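Local coordinates for protein EF0056 (Enterococcus faecalis, PDB 6ORI) that is a surface protein of unknown molecular function whose N-terminal region appears to have an immunoglobulin-like fold and is probably connected with biofilm formation, at residues 32-37 and 167-172; 52-57 and 134-139; 68-73 and 116-121. All blocks are in the same frame, centred on the assembly; numbering follows the deposited sequence. Where two conformers were deposited one is given.

Interaction 1: residues 32-37 and 167-172; sequences SDLQFN and YRIYLV
Phe36 turns the edge of its ring toward a face of Tyr167 in a T-shaped pair, with planes at 66°. Phe36 CD2 sits over the centre of the tyrosine ring, while Tyr167 CE1 lies in plane at the Phe36 edge; the ring centroids are 4.9 Å apart. This is face-to-face packing within a curled antiparallel sheet, as in an immunoglobulin-like sandwich: strands 32-37 and 167-172 exchange no hydrogen bond, and their axes pass 6.8 Å apart, at 149°. Large apolar residues suit such a buried interface. Ile169 fills the middle, with CG2 packing 3.9 Å from Phe36 CB. Leu34 CG, anti to its backbone N (chi1 -176°), is carried to Ile169 CG1 and CD1, and the two side chains cross at about a right angle. Leu34 CD2 comes to 3.6 Å from Tyr170 C and also touches Leu171 CB. On the other side of strand 167-172, Arg168 NH1 lies over the centre of the Tyr170 ring, whose OH is hydrogen-bonded to Glu21. Phe190 meets Tyr167 edge-to-face, extending the aromatic cluster. The phenol of Tyr167 suits its partly exposed place because it can reach polar partners past the apolar layer: a water donates to Phe36 O at 2.7 Å and lies 2.8 Å from Tyr167 OH, tying the ring's tip to the opposing backbone.

Interaction 2: residues 52-57 and 134-139; sequences DFEVYG and TQTAPN
Val55 and Ala137 form an antiparallel hydrogen-bonded pair: Ala137 N donates to Val55 O at 2.8 Å, almost perfectly straight, and Val55 N returns a bond to Ala137 O. This is regular pairing of strands 50-59 and 135-144, neighbours in a curled sheet consistent with an immunoglobulin-like domain. The CB atoms of Val55 and Ala137, both buried, meet at 4.1 Å on the side of the sheet that carries them, a branched residue beside a small one. Two places along, Gly57 and Gln135 exchange the same two backbone bonds, and Gln135 CB packs against Gly57 O. Between them Tyr56 and Thr136 make the non-hydrogen-bonded pair, Tyr56 CA coming within 3.2 Å of Gln135 O in a CA-H...O contact. Tyr56 CG lies anti to the carbonyl carbon (chi1 -49°), which starts the ring alongside Thr136, the two side chains pointing the same way. Thr136 CG2 lies at the ring's edge, in its plane, and touches Glu54 CD at 3.9 Å. Further out, Glu54 spans both strands: its OE1 accepts from Tyr56 OH at 2.7 Å through the anti lone pair, and a water joins OE2 to Asn139 N. Asn37 ND2 bonds the same phenol from the next strand, helping to position the ring. Thr134 OG1 is held by Lys248 O, and Gln135 OE1 by Ala127 N. With a phenol and a water both donating to it, the Glu54 carboxylate is probably ionised.

Interaction 3: residues 68-73 and 116-121; sequences WEIRLQ and VNYIRA
Trp68 O is gripped by two donors: Tyr118 N at 3.0 Å, standing 37° out of the carbonyl plane, and a water at 2.7 Å. The same water accepts from Ile119 N at 3.0 Å, so that one carbonyl fixes the backbone of both Tyr118 and Ile119. Next to this bond, Ile70 and Val116 make an antiparallel hydrogen-bonded pair joining two strands of a sheet consistent with an immunoglobulin-like domain, with Ile70 N reaching Val116 O at 2.8 Å and Val116 N bonding back to Ile70 O. Apolar side chains line the face that carries this pair. Ile70 CB packs on Val116 CG1. Tyr118 CG stands anti to its backbone N (chi1 -177°), which starts the ring toward Ile70, where CD2 meets Ile70 CD1 at 3.9 Å. Tyr118 CB lies 3.8 Å from Trp68 CB. Its hydroxyl bonds to His59 ND1, so a tyrosine can bring a large ring to the apolar side and still satisfy its polar end. Trp68 runs alongside Ile119, whose CG1 lies at the indole edge, and Phe31 meets both Trp68 and Tyr118 edge-to-face.

Glu69 and Asn117 pair on the reverse face, their carboxylate and amide planes only 17° apart. Asn117 ND2 is hydrogen-bonded to Asn122 O, while a water donates to both Asn117 OD1 and Glu69 OE2, bridging two acceptors that could not bond directly. Glu69 OE1 takes NE and NH2 of Arg71 side-on, NE at 2.9 Å. Arg71 also forms salt bridges with Glu21 and Asp178; set among three acidic residues, its guanidinium is expected to stay protonated, which would in turn favour an ionised Glu69.

Overall arrangement
Interactions 1, 2 and 3 belong to one curled antiparallel sheet. In interaction 1 two strands of the sheet face each other across its interior, while the other two pair strands edge to edge. Centres lie about 11 Å apart between interactions 1 and 2, about 10 Å between 1 and 3, and about 12 Å between 2 and 3. Residues 32-37 join 52-57 through a probable hydrogen bond from Gln35 N to Tyr56 O (2.9 Å), and Phe36 CE1 packs on Phe53 CD1 (3.4 Å). Residues 167-172 join 68-73, Arg71 N probably bonding Tyr170 O (2.8 Å). None of these segments supplies a calcium ligand; Ser162, one of the ligands, shortly precedes strand 166-173.

Interaction 1: residues 32-37 and 167-172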
loop_
_atom_site.group_PDB
_atom_site.type_symbol
_atom_site.label_atom_id
_atom_site.label_comp_id
_atom_site.label_asym_id
_atom_site.label_seq_id
_atom_site.Cartn_x
_atom_site.Cartn_y
_atom_site.Cartn_z
ATOM N N SER A 32 -8.871 -10.266 -2.964
ATOM C CA SER A 32 -7.935 -10.126 -1.861
ATOM C C SER A 32 -6.764 -9.206 -2.128
ATOM O O SER A 32 -6.099 -8.832 -1.184
ATOM C CB SER A 32 -7.432 -11.481 -1.359
ATOM O OG SER A 32 -6.804 -12.197 -2.394
ATOM N N ASP A 33 -6.507 -8.795 -3.361
ATOM C CA ASP A 33 -5.378 -7.899 -3.586
ATOM C C ASP A 33 -5.566 -7.078 -4.840
ATOM O O ASP A 33 -6.113 -7.543 -5.838
ATOM C CB ASP A 33 -4.084 -8.704 -3.688
ATOM C CG ASP A 33 -2.847 -7.928 -3.269
ATOM O OD1 ASP A 33 -2.931 -6.775 -2.776
ATOM O OD2 ASP A 33 -1.748 -8.536 -3.349
ATOM N N LEU A 34 -5.115 -5.831 -4.740
ATOM C CA LEU A 34 -5.043 -4.923 -5.877
ATOM C C LEU A 34 -3.937 -3.944 -5.563
ATOM O O LEU A 34 -3.960 -3.287 -4.524
ATOM C CB LEU A 34 -6.384 -4.218 -6.058
ATOM C CG LEU A 34 -6.518 -3.290 -7.256
ATOM C CD1 LEU A 34 -6.363 -4.050 -8.560
ATOM C CD2 LEU A 34 -7.857 -2.567 -7.197
ATOM N N GLN A 35 -2.919 -3.883 -6.418
ATOM C CA GLN A 35 -1.766 -3.027 -6.184
ATOM C C GLN A 35 -1.354 -2.313 -7.451
ATOM O O GLN A 35 -1.478 -2.859 -8.547
ATOM C CB GLN A 35 -0.573 -3.843 -5.714
ATOM C CG GLN A 35 -0.784 -4.657 -4.474
ATOM C CD GLN A 35 -0.881 -3.832 -3.235
ATOM O OE1 GLN A 35 -0.382 -2.709 -3.160
ATOM N NE2 GLN A 35 -1.545 -4.372 -2.251
ATOM N N PHE A 36 -0.851 -1.088 -7.277
ATOM C CA PHE A 36 -0.268 -0.265 -8.332
ATOM C C PHE A 36 1.200 -0.105 -8.028
ATOM O O PHE A 36 1.564 0.390 -6.962
ATOM C CB PHE A 36 -0.964 1.097 -8.357
ATOM C CG PHE A 36 -0.421 2.078 -9.356
ATOM C CD1 PHE A 36 -0.691 1.959 -10.714
ATOM C CD2 PHE A 36 0.339 3.137 -8.933
ATOM C CE1 PHE A 36 -0.193 2.887 -11.610
ATOM C CE2 PHE A 36 0.821 4.059 -9.846
ATOM C CZ PHE A 36 0.556 3.922 -11.163
ATOM N N ASN A 37 2.046 -0.546 -8.959
ATOM C CA ASN A 37 3.484 -0.575 -8.717
ATOM C C ASN A 37 4.229 0.197 -9.810
ATOM O O ASN A 37 4.630 -0.372 -10.821
ATOM C CB ASN A 37 4.009 -2.003 -8.653
ATOM C CG ASN A 37 5.498 -2.045 -8.332
ATOM O OD1 ASN A 37 6.046 -1.091 -7.797
ATOM N ND2 ASN A 37 6.142 -3.129 -8.692
ATOM N N TYR A 167 -0.816 8.276 -5.130
ATOM C CA TYR A 167 -1.711 7.507 -5.985
ATOM C C TYR A 167 -2.624 6.683 -5.087
ATOM O O TYR A 167 -2.270 6.377 -3.948
ATOM C CB TYR A 167 -0.948 6.606 -6.943
ATOM C CG TYR A 167 0.005 5.626 -6.314
ATOM C CD1 TYR A 167 -0.438 4.449 -5.730
ATOM C CD2 TYR A 167 1.367 5.864 -6.351
ATOM C CE1 TYR A 167 0.480 3.556 -5.160
ATOM C CE2 TYR A 167 2.275 4.982 -5.816
ATOM C CZ TYR A 167 1.830 3.835 -5.237
ATOM O OH TYR A 167 2.774 2.978 -4.710
ATOM N N ARG A 168 -3.811 6.354 -5.588
ATOM C CA ARG A 168 -4.720 5.426 -4.919
ATOM C C ARG A 168 -5.327 4.511 -5.960
ATOM O O ARG A 168 -5.885 4.992 -6.952
ATOM C CB ARG A 168 -5.819 6.189 -4.175
ATOM C CG ARG A 168 -6.877 5.300 -3.491
ATOM C CD ARG A 168 -8.122 6.095 -3.111
ATOM N NE ARG A 168 -8.956 5.410 -2.135
ATOM C CZ ARG A 168 -10.246 5.656 -1.928
ATOM N NH1 ARG A 168 -10.906 6.548 -2.650
ATOM N NH2 ARG A 168 -10.877 4.988 -0.976
ATOM N N ILE A 169 -5.232 3.200 -5.767
ATOM C CA ILE A 169 -5.906 2.240 -6.617
ATOM C C ILE A 169 -6.960 1.503 -5.791
ATOM O O ILE A 169 -6.746 1.199 -4.612
ATOM C CB ILE A 169 -4.900 1.297 -7.303
ATOM C CG1 ILE A 169 -5.578 0.532 -8.447
ATOM C CG2 ILE A 169 -4.243 0.362 -6.289
ATOM C CD1 ILE A 169 -4.620 -0.244 -9.323
ATOM N N TYR A 170 -8.129 1.286 -6.371
ATOM C CA TYR A 170 -9.222 0.684 -5.628
ATOM C C TYR A 170 -10.210 0.035 -6.569
ATOM O O TYR A 170 -10.157 0.235 -7.771
ATOM C CB TYR A 170 -9.906 1.708 -4.709
ATOM C CG TYR A 170 -10.457 2.962 -5.359
ATOM C CD1 TYR A 170 -9.607 3.993 -5.770
ATOM C CD2 TYR A 170 -11.824 3.161 -5.490
ATOM C CE1 TYR A 170 -10.120 5.160 -6.334
ATOM C CE2 TYR A 170 -12.332 4.325 -6.053
ATOM C CZ TYR A 170 -11.460 5.315 -6.457
ATOM O OH TYR A 170 -11.913 6.495 -6.999
ATOM N N LEU A 171 -11.089 -0.785 -6.010
ATOM C CA LEU A 171 -12.077 -1.519 -6.776
ATOM C C LEU A 171 -13.473 -1.069 -6.403
ATOM O O LEU A 171 -13.784 -0.992 -5.210
ATOM C CB LEU A 171 -11.909 -2.995 -6.470
ATOM C CG LEU A 171 -12.796 -3.953 -7.237
ATOM C CD1 LEU A 171 -12.430 -3.929 -8.701
ATOM C CD2 LEU A 171 -12.659 -5.360 -6.659
ATOM N N VAL A 172 -14.302 -0.780 -7.401
ATOM C CA VAL A 172 -15.705 -0.443 -7.135
ATOM C C VAL A 172 -16.608 -1.448 -7.806
ATOM O O VAL A 172 -16.194 -2.184 -8.697
ATOM C CB VAL A 172 -16.087 0.985 -7.585
ATOM C CG1 VAL A 172 -15.185 2.038 -6.910
ATOM C CG2 VAL A 172 -16.016 1.092 -9.083
HETATM O O HOH W 1 2.439 0.190 -4.410
#

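Interaction 2: residues 52-57 and 134-139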
loop_
_atom_site.group_PDB
_atom_site.type_symbol
_atom_site.label_atom_id
_atom_site.label_comp_id
_atom_site.label_asym_id
_atom_site.label_seq_id
_atom_site.Cartn_x
_atom_site.Cartn_y
_atom_site.Cartn_z
ATOM N N ASP A 52 6.505 4.088 -16.030
ATOM C CA ASP A 52 6.162 2.695 -16.232
ATOM C C ASP A 52 5.559 2.133 -14.949
ATOM O O ASP A 52 5.964 2.534 -13.840
ATOM C CB ASP A 52 7.405 1.866 -16.599
ATOM C CG ASP A 52 7.952 2.167 -17.989
ATOM O OD1 ASP A 52 7.336 2.929 -18.770
ATOM O OD2 ASP A 52 9.015 1.590 -18.295
ATOM N N PHE A 53 4.655 1.164 -15.085
ATOM C CA PHE A 53 4.021 0.545 -13.914
ATOM C C PHE A 53 3.493 -0.833 -14.255
ATOM O O PHE A 53 3.368 -1.180 -15.423
ATOM C CB PHE A 53 2.888 1.420 -13.314
ATOM C CG PHE A 53 1.642 1.527 -14.189
ATOM C CD1 PHE A 53 0.591 0.633 -14.078
ATOM C CD2 PHE A 53 1.548 2.538 -15.125
ATOM C CE1 PHE A 53 -0.528 0.764 -14.885
ATOM C CE2 PHE A 53 0.424 2.686 -15.915
ATOM C CZ PHE A 53 -0.603 1.797 -15.810
ATOM N N GLU A 54 3.149 -1.589 -13.220
ATOM C CA GLU A 54 2.382 -2.818 -13.345
ATOM C C GLU A 54 1.236 -2.752 -12.350
ATOM O O GLU A 54 1.293 -2.008 -11.345
ATOM C CB GLU A 54 3.218 -4.057 -13.015
ATOM C CG GLU A 54 4.417 -4.216 -13.900
ATOM C CD GLU A 54 5.192 -5.498 -13.649
ATOM O OE1 GLU A 54 5.318 -5.948 -12.480
ATOM O OE2 GLU A 54 5.698 -6.046 -14.632
ATOM N N VAL A 55 0.191 -3.519 -12.640
ATOM C CA VAL A 55 -0.937 -3.674 -11.720
ATOM C C VAL A 55 -0.995 -5.136 -11.305
ATOM O O VAL A 55 -0.861 -6.026 -12.145
ATOM C CB VAL A 55 -2.272 -3.242 -12.357
ATOM C CG1 VAL A 55 -3.414 -3.319 -11.351
ATOM C CG2 VAL A 55 -2.161 -1.863 -12.954
ATOM N N TYR A 56 -1.133 -5.377 -10.000
ATOM C CA TYR A 56 -1.309 -6.729 -9.489
ATOM C C TYR A 56 -2.720 -6.892 -8.967
ATOM O O TYR A 56 -3.293 -5.970 -8.385
ATOM C CB TYR A 56 -0.292 -7.051 -8.367
ATOM C CG TYR A 56 1.116 -6.698 -8.763
ATOM C CD1 TYR A 56 1.629 -7.069 -9.990
ATOM C CD2 TYR A 56 1.924 -5.949 -7.931
ATOM C CE1 TYR A 56 2.905 -6.690 -10.373
ATOM C CE2 TYR A 56 3.184 -5.571 -8.313
ATOM C CZ TYR A 56 3.675 -5.956 -9.522
ATOM O OH TYR A 56 4.935 -5.533 -9.883
ATOM N N GLY A 57 -3.281 -8.072 -9.169
ATOM C CA GLY A 57 -4.615 -8.373 -8.706
ATOM C C GLY A 57 -4.747 -9.806 -8.309
ATOM O O GLY A 57 -4.114 -10.677 -8.901
ATOM N N THR A 134 -1.039 -14.505 -7.641
ATOM C CA THR A 134 -1.232 -13.124 -8.026
ATOM C C THR A 134 -1.076 -12.921 -9.524
ATOM O O THR A 134 -0.111 -13.402 -10.111
ATOM C CB THR A 134 -0.220 -12.247 -7.300
ATOM O OG1 THR A 134 -0.336 -12.460 -5.891
ATOM C CG2 THR A 134 -0.441 -10.769 -7.619
ATOM N N GLN A 135 -2.015 -12.174 -10.109
ATOM C CA GLN A 135 -1.992 -11.829 -11.526
ATOM C C GLN A 135 -1.294 -10.504 -11.755
ATOM O O GLN A 135 -1.387 -9.599 -10.949
ATOM C CB GLN A 135 -3.423 -11.780 -12.085
ATOM C CG GLN A 135 -4.218 -13.059 -11.874
ATOM C CD GLN A 135 -5.452 -13.094 -12.711
ATOM O OE1 GLN A 135 -5.428 -12.697 -13.866
ATOM N NE2 GLN A 135 -6.532 -13.574 -12.141
ATOM N N THR A 136 -0.610 -10.390 -12.895
ATOM C CA THR A 136 0.064 -9.152 -13.303
ATOM C C THR A 136 -0.484 -8.645 -14.617
ATOM O O THR A 136 -0.597 -9.407 -15.592
ATOM C CB THR A 136 1.572 -9.363 -13.448
ATOM O OG1 THR A 136 2.093 -9.764 -12.179
ATOM C CG2 THR A 136 2.289 -8.092 -13.921
ATOM N N ALA A 137 -0.800 -7.355 -14.618
ATOM C CA ALA A 137 -1.101 -6.603 -15.830
ATOM C C ALA A 137 0.167 -5.823 -16.114
ATOM O O ALA A 137 0.452 -4.852 -15.407
ATOM C CB ALA A 137 -2.281 -5.664 -15.604
ATOM N N PRO A 138 0.969 -6.267 -17.102
ATOM C CA PRO A 138 2.294 -5.689 -17.336
ATOM C C PRO A 138 2.305 -4.481 -18.280
ATOM O O PRO A 138 1.290 -4.163 -18.916
ATOM C CB PRO A 138 3.037 -6.863 -17.961
ATOM C CG PRO A 138 2.004 -7.516 -18.801
ATOM C CD PRO A 138 0.742 -7.429 -17.978
ATOM N N ASN A 139 3.443 -3.802 -18.358
ATOM C CA ASN A 139 3.713 -2.820 -19.414
ATOM C C ASN A 139 2.791 -1.620 -19.315
ATOM O O ASN A 139 2.360 -1.043 -20.318
ATOM C CB ASN A 139 3.654 -3.464 -20.808
ATOM C CG ASN A 139 4.634 -4.577 -20.939
ATOM O OD1 ASN A 139 5.783 -4.447 -20.535
ATOM N ND2 ASN A 139 4.182 -5.691 -21.469
HETATM O O HOH W 2 5.824 -4.655 -16.915
#

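Interaction 3: residues 68-73 and 116-121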
loop_
_atom_site.group_PDB
_atom_site.type_symbol
_atom_site.label_atom_id
_atom_site.label_comp_id
_atom_site.label_asym_id
_atom_site.label_seq_id
_atom_site.Cartn_x
_atom_site.Cartn_y
_atom_site.Cartn_z
ATOM N N TRP A 68 -17.151 -5.103 -11.952
ATOM C CA TRP A 68 -15.967 -4.799 -11.166
ATOM C C TRP A 68 -15.081 -3.854 -11.944
ATOM O O TRP A 68 -14.592 -4.185 -13.023
ATOM C CB TRP A 68 -15.241 -6.095 -10.875
ATOM C CG TRP A 68 -16.133 -7.161 -10.324
ATOM C CD1 TRP A 68 -16.503 -8.296 -10.959
ATOM C CD2 TRP A 68 -16.781 -7.181 -9.042
ATOM N NE1 TRP A 68 -17.347 -9.036 -10.158
ATOM C CE2 TRP A 68 -17.527 -8.372 -8.976
ATOM C CE3 TRP A 68 -16.811 -6.313 -7.953
ATOM C CZ2 TRP A 68 -18.291 -8.714 -7.873
ATOM C CZ3 TRP A 68 -17.554 -6.664 -6.845
ATOM C CH2 TRP A 68 -18.288 -7.855 -6.816
ATOM N N GLU A 69 -14.879 -2.670 -11.378
ATOM C CA GLU A 69 -14.115 -1.615 -12.054
ATOM C C GLU A 69 -12.965 -1.129 -11.190
ATOM O O GLU A 69 -13.156 -0.716 -10.048
ATOM C CB GLU A 69 -15.026 -0.451 -12.388
ATOM C CG GLU A 69 -14.352 0.667 -13.147
ATOM C CD GLU A 69 -15.363 1.673 -13.609
ATOM O OE1 GLU A 69 -15.681 2.586 -12.813
ATOM O OE2 GLU A 69 -15.880 1.497 -14.732
ATOM N N ILE A 70 -11.771 -1.166 -11.754
ATOM C CA ILE A 70 -10.590 -0.663 -11.086
ATOM C C ILE A 70 -10.527 0.828 -11.327
ATOM O O ILE A 70 -10.711 1.287 -12.474
ATOM C CB ILE A 70 -9.324 -1.320 -11.663
ATOM C CG1 ILE A 70 -9.302 -2.831 -11.372
ATOM C CG2 ILE A 70 -8.045 -0.650 -11.104
ATOM C CD1 ILE A 70 -8.221 -3.577 -12.126
ATOM N N ARG A 71 -10.325 1.588 -10.265
ATOM C CA ARG A 71 -10.125 3.010 -10.360
ATOM C C ARG A 71 -8.746 3.373 -9.869
ATOM O O ARG A 71 -8.245 2.809 -8.889
ATOM C CB ARG A 71 -11.211 3.777 -9.619
ATOM C CG ARG A 71 -12.526 3.670 -10.406
ATOM C CD ARG A 71 -13.612 4.561 -9.929
ATOM N NE ARG A 71 -14.816 4.332 -10.715
ATOM C CZ ARG A 71 -15.979 4.896 -10.453
ATOM N NH1 ARG A 71 -16.122 5.705 -9.415
ATOM N NH2 ARG A 71 -17.012 4.615 -11.219
ATOM N N LEU A 72 -8.100 4.290 -10.588
ATOM C CA LEU A 72 -6.754 4.755 -10.272
ATOM C C LEU A 72 -6.835 6.272 -10.143
ATOM O O LEU A 72 -7.144 6.978 -11.112
ATOM C CB LEU A 72 -5.784 4.372 -11.368
ATOM C CG LEU A 72 -4.368 4.898 -11.202
ATOM C CD1 LEU A 72 -3.665 4.293 -9.996
ATOM C CD2 LEU A 72 -3.585 4.640 -12.480
ATOM N N GLN A 73 -6.610 6.770 -8.930
ATOM C CA GLN A 73 -6.515 8.201 -8.665
ATOM C C GLN A 73 -5.038 8.583 -8.632
ATOM O O GLN A 73 -4.221 7.885 -8.000
ATOM C CB GLN A 73 -7.187 8.604 -7.343
ATOM C CG GLN A 73 -7.087 10.110 -7.050
ATOM C CD GLN A 73 -7.950 10.567 -5.875
ATOM O OE1 GLN A 73 -9.051 10.062 -5.655
ATOM N NE2 GLN A 73 -7.460 11.553 -5.134
ATOM N N VAL A 116 -10.617 1.199 -15.446
ATOM C CA VAL A 116 -10.503 0.056 -16.363
ATOM C C VAL A 116 -11.212 -1.112 -15.720
ATOM O O VAL A 116 -11.242 -1.209 -14.502
ATOM C CB VAL A 116 -9.017 -0.251 -16.683
ATOM C CG1 VAL A 116 -8.268 -0.864 -15.509
ATOM C CG2 VAL A 116 -8.905 -1.143 -17.898
ATOM N N ASN A 117 -11.823 -1.984 -16.497
ATOM C CA ASN A 117 -12.505 -3.106 -15.902
ATOM C C ASN A 117 -11.510 -4.066 -15.272
ATOM O O ASN A 117 -10.417 -4.282 -15.771
ATOM C CB ASN A 117 -13.376 -3.814 -16.935
ATOM C CG ASN A 117 -14.596 -3.014 -17.300
ATOM O OD1 ASN A 117 -14.917 -2.028 -16.647
ATOM N ND2 ASN A 117 -15.320 -3.477 -18.305
ATOM N N TYR A 118 -11.905 -4.666 -14.166
ATOM C CA TYR A 118 -11.078 -5.677 -13.524
ATOM C C TYR A 118 -10.965 -6.962 -14.353
ATOM O O TYR A 118 -9.885 -7.533 -14.452
ATOM C CB TYR A 118 -11.656 -5.979 -12.121
ATOM C CG TYR A 118 -10.853 -6.974 -11.302
ATOM C CD1 TYR A 118 -10.963 -8.334 -11.525
ATOM C CD2 TYR A 118 -9.986 -6.550 -10.299
ATOM C CE1 TYR A 118 -10.223 -9.252 -10.773
ATOM C CE2 TYR A 118 -9.253 -7.460 -9.547
ATOM C CZ TYR A 118 -9.387 -8.802 -9.792
ATOM O OH TYR A 118 -8.657 -9.705 -9.048
ATOM N N ILE A 119 -12.082 -7.408 -14.935
ATOM C CA ILE A 119 -12.165 -8.740 -15.513
ATOM C C ILE A 119 -11.743 -8.726 -16.968
ATOM O O ILE A 119 -12.283 -7.952 -17.785
ATOM C CB ILE A 119 -13.590 -9.309 -15.377
ATOM C CG1 ILE A 119 -13.974 -9.444 -13.899
ATOM C CG2 ILE A 119 -13.726 -10.626 -16.125
ATOM C CD1 ILE A 119 -13.328 -10.625 -13.174
ATOM N N ARG A 120 -10.795 -9.604 -17.280
ATOM C CA ARG A 120 -10.151 -9.611 -18.574
ATOM C C ARG A 120 -11.126 -9.803 -19.736
ATOM O O ARG A 120 -10.981 -9.154 -20.772
ATOM C CB ARG A 120 -9.063 -10.677 -18.606
ATOM C CG ARG A 120 -8.187 -10.559 -19.858
ATOM C CD ARG A 120 -7.035 -11.520 -19.834
ATOM N NE ARG A 120 -7.500 -12.899 -19.797
ATOM C CZ ARG A 120 -6.718 -13.948 -19.603
ATOM N NH1 ARG A 120 -5.433 -13.792 -19.370
ATOM N NH2 ARG A 120 -7.243 -15.160 -19.581
ATOM N N ALA A 121 -12.102 -10.697 -19.575
ATOM C CA ALA A 121 -13.076 -10.979 -20.638
ATOM C C ALA A 121 -14.038 -9.847 -20.874
ATOM O O ALA A 121 -14.786 -9.877 -21.859
ATOM C CB ALA A 121 -13.856 -12.230 -20.324
HETATM O O HOH W 3 -14.814 -6.200 -14.810
HETATM O O HOH W 4 -14.329 0.657 -16.794
#